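Tail component (Lactobacillus phage J-1, PDB 5LY8) probably binds cell-surface saccharides of its Lactobacillus casei host, through this second carbohydrate-binding module of the evolved phage distal tail protein. Local coordinates at residues Val17-Phe22 with Trp226-Phe231; Gln95-Val100 with Asn167-Ile172. One frame throughout, in Å; residues are numbered along the deposited sequence.

Contact 1: residues Val17-Phe22 with Trp226-Phe231; sequences VYHLDF and WQDSYF. With MG (magnesium ion), chain C.
The rim of the F22 ring meets the face of the W226 indole in an edge-to-face pair: CZ of F22 stands 3.4 Å above the indole plane, over its centre, with the ring planes 54° apart. One face of the Y18 phenol lies over the backbone of Y230, whose CA makes a CH-pi contact, while at the edge Y18 OH donates to S229 OG over 2.7 Å. S229 OG also pairs with N98 on the neighbouring strand, and W209 stacks on Y18. On the sheet face that carries H19 and Y230, the imidazole gives NE2-H to D228 OD1 at 2.7 Å; OD1 lies close to the ring plane, and the donor meets it on the syn side, tilted 17° from the carboxylate plane. CG of D228 lies anti to its backbone N (chi1 -163°), near the histidine. Backbone bonds between L20 and S229 in both directions, L20 N to S229 O being 2.8 Å, join edge strand 11-20 antiparallel to strand 223-238. Just beyond that pair, the carbonyls D21 O (2.4 Å) and Q227 O (2.3 Å) bind magnesium, with three waters and G59 completing the site. Because one metal-bound water donates to D228 OD1, D228 is a second-shell residue, and H19 in turn holds D228; the ion and the histidine would both tend to stabilise the carboxylate's negative charge.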
ATOM      1  N   VAL A  17      -6.048  13.326  -7.802  1.00 14.72           N
ATOM      2  CA  VAL A  17      -6.578  12.447  -8.832  1.00 14.62           C
ATOM      3  C   VAL A  17      -7.860  11.802  -8.328  1.00 16.06           C
ATOM      4  O   VAL A  17      -8.824  11.695  -9.097  1.00 16.53           O
ATOM      5  CB  VAL A  17      -5.500  11.416  -9.229  1.00 16.34           C
ATOM      6  CG1 VAL A  17      -6.069  10.245 -10.025  1.00 16.23           C
ATOM      7  CG2 VAL A  17      -4.386  12.099 -10.011  1.00 16.11           C
ATOM      8  N   TYR A  18      -7.877  11.348  -7.063  1.00 13.53           N
ATOM      9  CA  TYR A  18      -9.077  10.726  -6.517  1.00 14.10           C
ATOM     10  C   TYR A  18      -8.955  10.846  -5.026  1.00 14.13           C
ATOM     11  O   TYR A  18      -7.857  11.048  -4.504  1.00 13.93           O
ATOM     12  CB  TYR A  18      -9.215   9.227  -6.929  1.00 14.88           C
ATOM     13  CG  TYR A  18      -8.296   8.311  -6.145  1.00 12.82           C
ATOM     14  CD1 TYR A  18      -6.986   8.086  -6.558  1.00 13.23           C
ATOM     15  CD2 TYR A  18      -8.708   7.739  -4.944  1.00 13.21           C
ATOM     16  CE1 TYR A  18      -6.107   7.321  -5.794  1.00 13.07           C
ATOM     17  CE2 TYR A  18      -7.836   6.973  -4.175  1.00 12.40           C
ATOM     18  CZ  TYR A  18      -6.533   6.799  -4.587  1.00 12.14           C
ATOM     19  OH  TYR A  18      -5.654   6.077  -3.823  1.00 13.47           O
ATOM     20  N   HIS A  19     -10.084  10.663  -4.347  1.00 13.98           N
ATOM     21  CA  HIS A  19     -10.123  10.631  -2.905  1.00 13.14           C
ATOM     22  C   HIS A  19     -11.245   9.707  -2.487  1.00 15.25           C
ATOM     23  O   HIS A  19     -12.405   9.901  -2.885  1.00 15.30           O
ATOM     24  CB  HIS A  19     -10.315  12.045  -2.315  1.00 14.43           C
ATOM     25  CG  HIS A  19     -10.510  12.039  -0.832  1.00 14.97           C
ATOM     26  ND1 HIS A  19     -11.376  12.916  -0.222  1.00 16.84           N
ATOM     27  CD2 HIS A  19      -9.982  11.224   0.114  1.00 14.37           C
ATOM     28  CE1 HIS A  19     -11.335  12.638   1.067  1.00 15.54           C
ATOM     29  NE2 HIS A  19     -10.510  11.628   1.322  1.00 14.02           N
ATOM     30  N   LEU A  20     -10.902   8.666  -1.732  1.00 12.75           N
ATOM     31  CA  LEU A  20     -11.893   7.775  -1.129  1.00 12.59           C
ATOM     32  C   LEU A  20     -11.972   8.076   0.354  1.00 12.11           C
ATOM     33  O   LEU A  20     -10.967   7.959   1.047  1.00 13.03           O
ATOM     34  CB  LEU A  20     -11.552   6.283  -1.313  1.00 12.70           C
ATOM     35  CG  LEU A  20     -11.371   5.839  -2.773  1.00 15.37           C
ATOM     36  CD1 LEU A  20     -10.966   4.382  -2.853  1.00 15.76           C
ATOM     37  CD2 LEU A  20     -12.635   6.068  -3.613  1.00 17.77           C
ATOM     38  N   ASP A  21     -13.137   8.487   0.837  1.00 12.82           N
ATOM     39  CA  ASP A  21     -13.351   8.662   2.276  1.00 12.90           C
ATOM     40  C   ASP A  21     -14.171   7.519   2.870  1.00 13.96           C
ATOM     41  O   ASP A  21     -14.338   7.458   4.090  1.00 13.36           O
ATOM     42  CB  ASP A  21     -14.000  10.008   2.612  1.00 14.77           C
ATOM     43  CG  ASP A  21     -15.327  10.295   1.959  1.00 17.35           C
ATOM     44  OD1 ASP A  21     -16.052   9.327   1.593  1.00 15.69           O
ATOM     45  OD2 ASP A  21     -15.632  11.498   1.765  1.00 21.02           O
ATOM     46  N   PHE A  22     -14.709   6.636   2.029  1.00 12.88           N
ATOM     47  CA  PHE A  22     -15.467   5.445   2.426  1.00 13.17           C
ATOM     48  C   PHE A  22     -16.799   5.766   3.092  1.00 15.72           C
ATOM     49  O   PHE A  22     -17.404   4.845   3.638  1.00 17.08           O
ATOM     50  CB  PHE A  22     -14.631   4.461   3.275  1.00 13.73           C
ATOM     51  CG  PHE A  22     -13.399   4.033   2.522  1.00 12.82           C
ATOM     52  CD1 PHE A  22     -12.140   4.390   2.963  1.00 13.40           C
ATOM     53  CD2 PHE A  22     -13.502   3.303   1.342  1.00 13.03           C
ATOM     54  CE1 PHE A  22     -10.998   3.994   2.260  1.00 14.36           C
ATOM     55  CE2 PHE A  22     -12.359   2.903   0.646  1.00 13.44           C
ATOM     56  CZ  PHE A  22     -11.125   3.298   1.080  1.00 12.35           C
ATOM     57  N   TRP A 226      -9.264   0.528   6.791  1.00 10.75           N
ATOM     58  CA  TRP A 226      -8.704   1.492   5.844  1.00 10.38           C
ATOM     59  C   TRP A 226      -9.665   2.662   5.831  1.00 10.97           C
ATOM     60  O   TRP A 226     -10.842   2.509   5.491  1.00 11.34           O
ATOM     61  CB  TRP A 226      -8.636   0.776   4.505  1.00 10.29           C
ATOM     62  CG  TRP A 226      -8.095   1.536   3.332  1.00  9.39           C
ATOM     63  CD1 TRP A 226      -7.187   2.562   3.333  1.00 10.09           C
ATOM     64  CD2 TRP A 226      -8.358   1.226   1.959  1.00  9.37           C
ATOM     65  NE1 TRP A 226      -6.873   2.910   2.031  1.00 10.37           N
ATOM     66  CE2 TRP A 226      -7.590   2.109   1.176  1.00 10.25           C
ATOM     67  CE3 TRP A 226      -9.201   0.305   1.313  1.00 10.84           C
ATOM     68  CZ2 TRP A 226      -7.650   2.102  -0.223  1.00  9.76           C
ATOM     69  CZ3 TRP A 226      -9.241   0.279  -0.067  1.00 10.79           C
ATOM     70  CH2 TRP A 226      -8.477   1.171  -0.822  1.00 10.86           C
ATOM     71  N   GLN A 227      -9.192   3.828   6.300  1.00 10.26           N
ATOM     72  CA  GLN A 227     -10.081   4.957   6.584  1.00 10.82           C
ATOM     73  C   GLN A 227     -10.083   6.058   5.543  1.00 11.12           C
ATOM     74  O   GLN A 227     -11.013   6.868   5.535  1.00 12.19           O
ATOM     75  CB  GLN A 227      -9.780   5.557   7.978  1.00 12.68           C
ATOM     76  CG  GLN A 227      -9.650   4.473   9.062  1.00 14.46           C
ATOM     77  CD  GLN A 227      -9.901   4.902  10.489  1.00 16.05           C
ATOM     78  OE1 GLN A 227     -10.117   6.103  10.796  1.00 14.97           O
ATOM     79  NE2 GLN A 227      -9.915   3.896  11.381  1.00 13.71           N
ATOM     80  N   ASP A 228      -9.078   6.105   4.663  1.00 11.13           N
ATOM     81  CA  ASP A 228      -8.985   7.183   3.690  1.00 10.31           C
ATOM     82  C   ASP A 228      -7.940   6.794   2.676  1.00 12.05           C
ATOM     83  O   ASP A 228      -6.959   6.109   3.009  1.00 11.46           O
ATOM     84  CB  ASP A 228      -8.565   8.499   4.397  1.00 11.92           C
ATOM     85  CG  ASP A 228      -8.835   9.746   3.579  1.00 12.58           C
ATOM     86  OD1 ASP A 228     -10.008  10.163   3.508  1.00 12.78           O
ATOM     87  OD2 ASP A 228      -7.885  10.246   2.924  1.00 13.87           O
ATOM     88  N   SER A 229      -8.122   7.247   1.433  1.00 10.92           N
ATOM     89  CA  SER A 229      -7.141   7.012   0.383  1.00 10.42           C
ATOM     90  C   SER A 229      -7.136   8.182  -0.583  1.00 11.57           C
ATOM     91  O   SER A 229      -8.208   8.626  -1.004  1.00 12.69           O
ATOM     92  CB  SER A 229      -7.509   5.752  -0.404  1.00 11.75           C
ATOM     93  OG  SER A 229      -6.498   5.371  -1.331  1.00 11.78           O
ATOM     94  N   TYR A 230      -5.951   8.629  -1.021  1.00 11.55           N
ATOM     95  CA  TYR A 230      -5.902   9.628  -2.084  1.00 11.36           C
ATOM     96  C   TYR A 230      -4.564   9.568  -2.754  1.00 12.12           C
ATOM     97  O   TYR A 230      -3.558   9.137  -2.171  1.00 11.66           O
ATOM     98  CB  TYR A 230      -6.245  11.065  -1.634  1.00 13.09           C
ATOM     99  CG  TYR A 230      -5.336  11.667  -0.599  1.00 13.22           C
ATOM    100  CD1 TYR A 230      -4.183  12.357  -0.968  1.00 15.08           C
ATOM    101  CD2 TYR A 230      -5.665  11.619   0.748  1.00 13.13           C
ATOM    102  CE1 TYR A 230      -3.380  12.983  -0.019  1.00 15.14           C
ATOM    103  CE2 TYR A 230      -4.857  12.221   1.710  1.00 14.40           C
ATOM    104  CZ  TYR A 230      -3.724  12.913   1.320  1.00 16.51           C
ATOM    105  OH  TYR A 230      -2.910  13.481   2.285  1.00 19.39           O
ATOM    106  N   PHE A 231      -4.536  10.091  -3.977  1.00 12.00           N
ATOM    107  CA  PHE A 231      -3.306  10.257  -4.729  1.00 11.24           C
ATOM    108  C   PHE A 231      -3.331  11.669  -5.279  1.00 14.10           C
ATOM    109  O   PHE A 231      -4.363  12.105  -5.823  1.00 13.51           O
ATOM    110  CB  PHE A 231      -3.239   9.281  -5.903  1.00 12.19           C
ATOM    111  CG  PHE A 231      -2.023   9.472  -6.789  1.00 12.56           C
ATOM    112  CD1 PHE A 231      -0.879   8.714  -6.596  1.00 13.05           C
ATOM    113  CD2 PHE A 231      -2.013  10.446  -7.791  1.00 13.66           C
ATOM    114  CE1 PHE A 231       0.238   8.893  -7.417  1.00 13.51           C
ATOM    115  CE2 PHE A 231      -0.882  10.646  -8.585  1.00 15.26           C
ATOM    116  CZ  PHE A 231       0.224   9.861  -8.412  1.00 14.67           C
TER
HETATM  117 MG    MG C 302     -13.055   7.880   6.021  1.00 14.16          MG
HETATM  118  O   HOH W   1     -11.840   9.918   5.498  1.00 14.02           O
HETATM  119  O   HOH W   2     -14.960   9.424   6.448  1.00 20.69           O
HETATM  120  O   HOH W   3     -12.777   8.538   8.353  1.00 19.12           O

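Contact 2: residues Gln95-Val100 with Asn167-Ile172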
ATOM      1  N   GLN A  95       2.290  12.266  -4.189  1.00 12.31           N
ATOM      2  CA  GLN A  95       2.132  11.592  -2.910  1.00 12.47           C
ATOM      3  C   GLN A  95       0.894  10.722  -2.964  1.00 12.17           C
ATOM      4  O   GLN A  95      -0.156  11.140  -3.484  1.00 12.38           O
ATOM      5  CB  GLN A  95       2.154  12.495  -1.683  1.00 15.46           C
ATOM      6  CG  GLN A  95       1.004  13.450  -1.542  1.00 17.21           C
ATOM      7  CD  GLN A  95       0.964  14.059  -0.157  1.00 29.10           C
ATOM      8  OE1 GLN A  95       1.569  13.543   0.796  1.00 23.25           O
ATOM      9  NE2 GLN A  95       0.165  15.101   0.006  1.00 26.99           N
ATOM     10  N   PHE A  96       1.016   9.528  -2.401  1.00 10.20           N
ATOM     11  CA  PHE A  96      -0.048   8.515  -2.345  1.00  9.88           C
ATOM     12  C   PHE A  96      -0.229   8.172  -0.888  1.00 11.39           C
ATOM     13  O   PHE A  96       0.704   7.631  -0.287  1.00 11.04           O
ATOM     14  CB  PHE A  96       0.435   7.322  -3.160  1.00 10.91           C
ATOM     15  CG  PHE A  96      -0.415   6.086  -3.197  1.00 10.18           C
ATOM     16  CD1 PHE A  96      -1.786   6.154  -3.458  1.00 10.73           C
ATOM     17  CD2 PHE A  96       0.162   4.837  -3.092  1.00 10.15           C
ATOM     18  CE1 PHE A  96      -2.556   4.995  -3.584  1.00 10.99           C
ATOM     19  CE2 PHE A  96      -0.609   3.678  -3.202  1.00 11.52           C
ATOM     20  CZ  PHE A  96      -1.962   3.756  -3.473  1.00 11.22           C
ATOM     21  N   VAL A  97      -1.379   8.537  -0.313  1.00 10.05           N
ATOM     22  CA  VAL A  97      -1.577   8.502   1.135  1.00  9.97           C
ATOM     23  C   VAL A  97      -2.745   7.623   1.487  1.00 10.27           C
ATOM     24  O   VAL A  97      -3.860   7.848   0.970  1.00 11.18           O
ATOM     25  CB  VAL A  97      -1.807   9.943   1.661  1.00 12.94           C
ATOM     26  CG1 VAL A  97      -1.958   9.962   3.186  1.00 13.30           C
ATOM     27  CG2 VAL A  97      -0.665  10.878   1.237  1.00 13.38           C
ATOM     28  N   ASN A  98      -2.525   6.676   2.400  1.00  9.68           N
ATOM     29  CA  ASN A  98      -3.559   5.745   2.814  1.00  9.84           C
ATOM     30  C   ASN A  98      -3.592   5.647   4.314  1.00 11.29           C
ATOM     31  O   ASN A  98      -2.590   5.265   4.927  1.00 11.01           O
ATOM     32  CB  ASN A  98      -3.283   4.392   2.202  1.00 10.46           C
ATOM     33  CG  ASN A  98      -3.648   4.376   0.747  1.00  9.96           C
ATOM     34  OD1 ASN A  98      -4.823   4.302   0.413  1.00 10.25           O
ATOM     35  ND2 ASN A  98      -2.664   4.512  -0.140  1.00 10.97           N
ATOM     36  N   ARG A  99      -4.727   6.014   4.913  1.00 10.45           N
ATOM     37  CA  ARG A  99      -4.881   5.966   6.370  1.00 10.47           C
ATOM     38  C   ARG A  99      -5.424   4.616   6.772  1.00 10.60           C
ATOM     39  O   ARG A  99      -6.431   4.176   6.214  1.00 10.93           O
ATOM     40  CB  ARG A  99      -5.833   7.067   6.831  1.00 11.42           C
ATOM     41  CG  ARG A  99      -5.962   7.093   8.345  1.00 13.06           C
ATOM     42  CD  ARG A  99      -6.639   8.351   8.826  1.00 14.22           C
ATOM     43  NE  ARG A  99      -6.920   8.223  10.256  1.00 18.66           N
ATOM     44  CZ  ARG A  99      -6.999   9.242  11.106  1.00 26.32           C
ATOM     45  NH1 ARG A  99      -6.821  10.489  10.679  1.00 25.13           N
ATOM     46  NH2 ARG A  99      -7.239   9.019  12.396  1.00 23.30           N
ATOM     47  N   VAL A 100      -4.787   3.975   7.759  1.00 10.84           N
ATOM     48  CA  VAL A 100      -5.220   2.667   8.245  1.00 10.50           C
ATOM     49  C   VAL A 100      -5.263   2.685   9.770  1.00 11.64           C
ATOM     50  O   VAL A 100      -4.647   3.533  10.430  1.00 11.52           O
ATOM     51  CB  VAL A 100      -4.268   1.520   7.773  1.00 11.78           C
ATOM     52  CG1 VAL A 100      -4.314   1.349   6.254  1.00 11.93           C
ATOM     53  CG2 VAL A 100      -2.825   1.745   8.249  1.00 12.09           C
ATOM     54  N   ASN A 167      -3.589   4.078  14.715  1.00 12.62           N
ATOM     55  CA  ASN A 167      -3.787   4.806  13.478  1.00 11.83           C
ATOM     56  C   ASN A 167      -2.498   5.233  12.805  1.00 13.26           C
ATOM     57  O   ASN A 167      -1.623   5.834  13.434  1.00 13.40           O
ATOM     58  CB  ASN A 167      -4.640   6.062  13.788  1.00 13.85           C
ATOM     59  CG  ASN A 167      -6.009   5.705  14.344  1.00 15.04           C
ATOM     60  OD1 ASN A 167      -6.812   5.043  13.671  1.00 13.92           O
ATOM     61  ND2 ASN A 167      -6.286   6.128  15.598  1.00 15.64           N
ATOM     62  N   TYR A 168      -2.376   4.929  11.497  1.00 10.82           N
ATOM     63  CA  TYR A 168      -1.174   5.269  10.754  1.00 11.64           C
ATOM     64  C   TYR A 168      -1.518   5.804   9.381  1.00 12.62           C
ATOM     65  O   TYR A 168      -2.546   5.418   8.806  1.00 12.19           O
ATOM     66  CB  TYR A 168      -0.315   3.985  10.536  1.00 12.07           C
ATOM     67  CG  TYR A 168       0.331   3.433  11.790  1.00 11.83           C
ATOM     68  CD1 TYR A 168      -0.353   2.555  12.626  1.00 12.54           C
ATOM     69  CD2 TYR A 168       1.613   3.829  12.165  1.00 12.71           C
ATOM     70  CE1 TYR A 168       0.213   2.105  13.817  1.00 13.06           C
ATOM     71  CE2 TYR A 168       2.211   3.326  13.311  1.00 13.98           C
ATOM     72  CZ  TYR A 168       1.499   2.492  14.142  1.00 14.63           C
ATOM     73  OH  TYR A 168       2.074   2.031  15.300  1.00 15.73           O
ATOM     74  N   ASN A 169      -0.654   6.685   8.848  1.00 11.43           N
ATOM     75  CA  ASN A 169      -0.725   7.069   7.444  1.00 10.83           C
ATOM     76  C   ASN A 169       0.410   6.356   6.728  1.00 11.10           C
ATOM     77  O   ASN A 169       1.579   6.568   7.059  1.00 12.48           O
ATOM     78  CB  ASN A 169      -0.598   8.578   7.232  1.00 12.64           C
ATOM     79  CG  ASN A 169      -1.893   9.313   7.445  1.00 14.96           C
ATOM     80  OD1 ASN A 169      -1.921  10.420   8.024  1.00 17.63           O
ATOM     81  ND2 ASN A 169      -2.986   8.745   6.994  1.00 11.17           N
ATOM     82  N   ALA A 170       0.081   5.484   5.777  1.00 10.34           N
ATOM     83  CA  ALA A 170       1.067   4.801   4.935  1.00 10.39           C
ATOM     84  C   ALA A 170       1.214   5.645   3.687  1.00 11.27           C
ATOM     85  O   ALA A 170       0.228   5.902   2.981  1.00 11.22           O
ATOM     86  CB  ALA A 170       0.595   3.393   4.579  1.00 11.20           C
ATOM     87  N   VAL A 171       2.436   6.136   3.422  1.00 10.86           N
ATOM     88  CA  VAL A 171       2.642   7.096   2.356  1.00 10.09           C
ATOM     89  C   VAL A 171       3.755   6.674   1.432  1.00 11.23           C
ATOM     90  O   VAL A 171       4.817   6.215   1.884  1.00 11.11           O
ATOM     91  CB  VAL A 171       3.002   8.479   2.976  1.00 12.55           C
ATOM     92  CG1 VAL A 171       3.119   9.552   1.895  1.00 13.68           C
ATOM     93  CG2 VAL A 171       2.002   8.896   4.056  1.00 13.12           C
ATOM     94  N   ILE A 172       3.539   6.860   0.122  1.00 10.41           N
ATOM     95  CA  ILE A 172       4.600   6.767  -0.866  1.00 10.00           C
ATOM     96  C   ILE A 172       4.695   8.145  -1.528  1.00 12.34           C
ATOM     97  O   ILE A 172       3.679   8.674  -1.999  1.00 11.35           O
ATOM     98  CB  ILE A 172       4.368   5.695  -1.948  1.00 11.05           C
ATOM     99  CG1 ILE A 172       4.031   4.341  -1.325  1.00 11.43           C
ATOM    100  CG2 ILE A 172       5.621   5.598  -2.835  1.00 11.37           C
ATOM    101  CD1 ILE A 172       3.780   3.284  -2.370  1.00 11.29           C
TER
HETATM  102  O   HOH W   4       0.141   4.771   0.446  1.00 10.72           O
HETATM  103  O   HOH W   5      -6.733   5.480  11.023  1.00 16.85           O
HETATM  104  O   HOH W   6      -8.965   6.859  13.175  1.00 20.76           O
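With CG anti to the backbone N (chi1 -177°) and the chain extended as far as NE, R99 brings NH2 near the N167 amide, while CG of N169 lies anti to its carbonyl carbon (chi1 -82°) and ND2 packs against the arginine's aliphatic stem. N169 ND2 touches R99 CB at 3.3 Å, with the amide and guanidinium planes 86° apart. At N167 the guanidinium passes the amide without a direct bond, and two waters join them: one lies in the guanidinium plane and accepts from R99 NE at 2.9 Å, the second accepts from R99 NH2, and both lie within bonding distance of N167 OD1. N167 ND2 pairs with D187. On the opposite sheet face, F96 and I172 run side by side, CD1 of I172 meeting the ring edge at F96 CD2, 4.0 Å away. N98 sets its ND2 3.4 Å over that ring, toward the rim. Three hydrogen-bonded pairs, F96 with I172, N98 with A170 and V100 with Y168, join strands 94-103 and 166-175 within the six-stranded antiparallel sheet, V100 N to Y168 O being 2.9 Å. The chemistry thus divides by face: beneath F114 of the other sheet, OD1 of the buried N98 is held by S229 and W226, and its ND2 gives a proton to a water that bridges the carbonyls F96 O and A170 O, whereas the arginine end is joined to N167 through water.

How the contacts relate
Strand 223-238 lies between strands 11-20 and 94-103, which places contacts 1 and 2 side by side in one antiparallel sheet, their centres about 10 Å apart. Contact 2, the more buried, is nested within the chain loop that contact 1 closes and relies on a regular backbone register with apolar pairs and bridging water. Contact 1, at the sheet edge, has a less regular register and adds a metal site, a histidine-carboxylate bond and an aromatic pair. The two meet where Y18 OH packs against F96 CE1, 3.3 Å away, and where Q227 N probably bonds to R99 O, linking the magnesium-binding residue Q227 to the inner strand.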